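Local coordinates for glutathione S-transferase delta (PDB 3VK9), which probably catalyses the conjugation of glutathione to electrophilic compounds, working as a homodimeric delta-class transferase of the silkmoth, at residues 114-119 with 209-214. Sequence-based numbering, arbitrary orientation.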
loop_
_atom_site.group_PDB
_atom_site.type_symbol
_atom_site.label_atom_id
_atom_site.label_comp_id
_atom_site.label_asym_id
_atom_site.label_seq_id
_atom_site.Cartn_x
_atom_site.Cartn_y
_atom_site.Cartn_z
ATOM N N PHE A 114 0.186 8.346 16.321
ATOM C CA PHE A 114 -1.029 8.494 17.128
ATOM C C PHE A 114 -1.428 7.294 17.993
ATOM O O PHE A 114 -1.816 7.465 19.144
ATOM C CB PHE A 114 -2.198 8.892 16.221
ATOM C CG PHE A 114 -3.386 9.450 16.961
ATOM C CD1 PHE A 114 -3.220 10.414 17.930
ATOM C CD2 PHE A 114 -4.671 9.015 16.674
ATOM C CE1 PHE A 114 -4.316 10.935 18.609
ATOM C CE2 PHE A 114 -5.768 9.535 17.342
ATOM C CZ PHE A 114 -5.590 10.490 18.307
ATOM N N TYR A 115 -1.358 6.085 17.440
ATOM C CA TYR A 115 -1.921 4.924 18.131
ATOM C C TYR A 115 -1.128 4.459 19.356
ATOM O O TYR A 115 -1.708 3.911 20.291
ATOM C CB TYR A 115 -2.200 3.778 17.152
ATOM C CG TYR A 115 -3.315 4.090 16.164
ATOM C CD1 TYR A 115 -4.435 4.817 16.552
ATOM C CD2 TYR A 115 -3.246 3.664 14.849
ATOM C CE1 TYR A 115 -5.458 5.105 15.651
ATOM C CE2 TYR A 115 -4.262 3.943 13.943
ATOM C CZ TYR A 115 -5.363 4.668 14.349
ATOM O OH TYR A 115 -6.372 4.949 13.448
ATOM N N PRO A 116 0.197 4.675 19.361
ATOM C CA PRO A 116 0.920 4.482 20.621
ATOM C C PRO A 116 0.379 5.385 21.735
ATOM O O PRO A 116 0.334 4.956 22.888
ATOM C CB PRO A 116 2.352 4.891 20.267
ATOM C CG PRO A 116 2.470 4.577 18.811
ATOM C CD PRO A 116 1.113 4.879 18.223
ATOM N N GLN A 117 -0.021 6.611 21.403
ATOM C CA GLN A 117 -0.547 7.522 22.420
ATOM C C GLN A 117 -1.925 7.085 22.912
ATOM O O GLN A 117 -2.241 7.196 24.098
ATOM C CB GLN A 117 -0.641 8.943 21.878
ATOM C CG GLN A 117 0.618 9.454 21.208
ATOM C CD GLN A 117 0.445 10.890 20.758
ATOM O OE1 GLN A 117 0.087 11.755 21.559
ATOM N NE2 GLN A 117 0.666 11.149 19.468
ATOM N N VAL A 118 -2.742 6.588 21.998
ATOM C CA VAL A 118 -4.115 6.225 22.321
ATOM C C VAL A 118 -4.218 4.873 23.030
ATOM O O VAL A 118 -4.974 4.728 23.992
ATOM C CB VAL A 118 -4.989 6.192 21.055
ATOM C CG1 VAL A 118 -6.441 5.924 21.416
ATOM C CG2 VAL A 118 -4.856 7.509 20.291
ATOM N N PHE A 119 -3.463 3.888 22.552
ATOM C CA PHE A 119 -3.608 2.525 23.051
ATOM C C PHE A 119 -2.456 2.020 23.915
ATOM O O PHE A 119 -2.508 0.893 24.411
ATOM C CB PHE A 119 -3.841 1.555 21.896
ATOM C CG PHE A 119 -5.069 1.857 21.106
ATOM C CD1 PHE A 119 -4.976 2.475 19.869
ATOM C CD2 PHE A 119 -6.321 1.542 21.608
ATOM C CE1 PHE A 119 -6.108 2.761 19.145
ATOM C CE2 PHE A 119 -7.461 1.822 20.885
ATOM C CZ PHE A 119 -7.359 2.433 19.656
ATOM N N LEU A 209 -14.026 6.947 20.642
ATOM C CA LEU A 209 -13.120 5.912 21.126
ATOM C C LEU A 209 -11.862 6.579 21.650
ATOM O O LEU A 209 -11.394 6.256 22.741
ATOM C CB LEU A 209 -12.757 4.932 20.008
ATOM C CG LEU A 209 -12.267 3.502 20.309
ATOM C CD1 LEU A 209 -11.551 2.934 19.076
ATOM C CD2 LEU A 209 -11.357 3.423 21.520
ATOM N N VAL A 210 -11.320 7.515 20.870
ATOM C CA VAL A 210 -10.111 8.246 21.265
ATOM C C VAL A 210 -10.259 8.978 22.596
ATOM O O VAL A 210 -9.427 8.808 23.490
ATOM C CB VAL A 210 -9.639 9.243 20.173
ATOM C CG1 VAL A 210 -8.537 10.152 20.716
ATOM C CG2 VAL A 210 -9.140 8.488 18.963
ATOM N N ASN A 211 -11.303 9.793 22.738
ATOM C CA ASN A 211 -11.550 10.467 24.013
ATOM C C ASN A 211 -11.612 9.497 25.185
ATOM O O ASN A 211 -11.009 9.722 26.241
ATOM C CB ASN A 211 -12.847 11.273 23.962
ATOM C CG ASN A 211 -12.744 12.478 23.062
ATOM O OD1 ASN A 211 -11.664 13.049 22.896
ATOM N ND2 ASN A 211 -13.868 12.873 22.465
ATOM N N SER A 212 -12.357 8.418 24.994
ATOM C CA SER A 212 -12.525 7.418 26.033
ATOM C C SER A 212 -11.180 6.834 26.474
ATOM O O SER A 212 -10.931 6.679 27.670
ATOM C CB SER A 212 -13.465 6.314 25.552
ATOM O OG SER A 212 -13.762 5.409 26.605
ATOM N N MET A 213 -10.318 6.527 25.507
ATOM C CA MET A 213 -9.012 5.920 25.775
ATOM C C MET A 213 -8.027 6.918 26.368
ATOM O O MET A 213 -7.150 6.544 27.143
ATOM C CB MET A 213 -8.409 5.341 24.492
ATOM C CG MET A 213 -9.077 4.084 23.980
ATOM S SD MET A 213 -8.513 2.620 24.861
ATOM C CE MET A 213 -9.251 1.346 23.843
ATOM N N LEU A 214 -8.157 8.181 25.980
ATOM C CA LEU A 214 -7.281 9.225 26.507
ATOM C C LEU A 214 -7.855 9.777 27.808
ATOM O O LEU A 214 -7.231 10.610 28.460
ATOM C CB LEU A 214 -7.082 10.355 25.486
ATOM C CG LEU A 214 -6.491 10.009 24.109
ATOM C CD1 LEU A 214 -6.458 11.240 23.205
ATOM C CD2 LEU A 214 -5.099 9.409 24.226
#
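Val-118 meets Val-210 and Met-213 where the C-terminal parts of helices 89-119 and 195-213 converge in the all-helical C-terminal domain of the glutathione transferase fold. The axes of the two short segments approach to 9.7 Å at 54°, and the contact is mainly apolar, with no hydrogen bond across it. On the buried side, formed by Phe-114, Val-118 and Val-210, Val-118 has CG1 anti to its backbone N (chi1 -175°), which brings this methyl to 3.7 Å from Met-213 CB, while CG2 sits over the centre of the Phe-114 ring. That ring, approached obliquely by Val-210, has CZ 3.8 Å from Val-210 CG1; Phe-206 and Phe-110 also pack on it. Phe-119, Leu-209, Met-213 and Leu-214 form the exposed side. Here Leu-214, the last modelled residue, reaches back with CD2 to 3.6 Å from Gln-117 O, whereas Leu-209 CD2 only brushes Phe-119 CE2 at 4.3 Å. Val-118 CG1 lies over one face of the Phe-119 ring, and Met-213 makes a Met-aromatic contact with it, SD standing oblique to the ring 5.1 Å from its centroid. The Met-213 chain bends at chi2 (-81°), and its terminal methyl CE meets the ring edge near the ring plane, 3.5 Å from Phe-119 CE2.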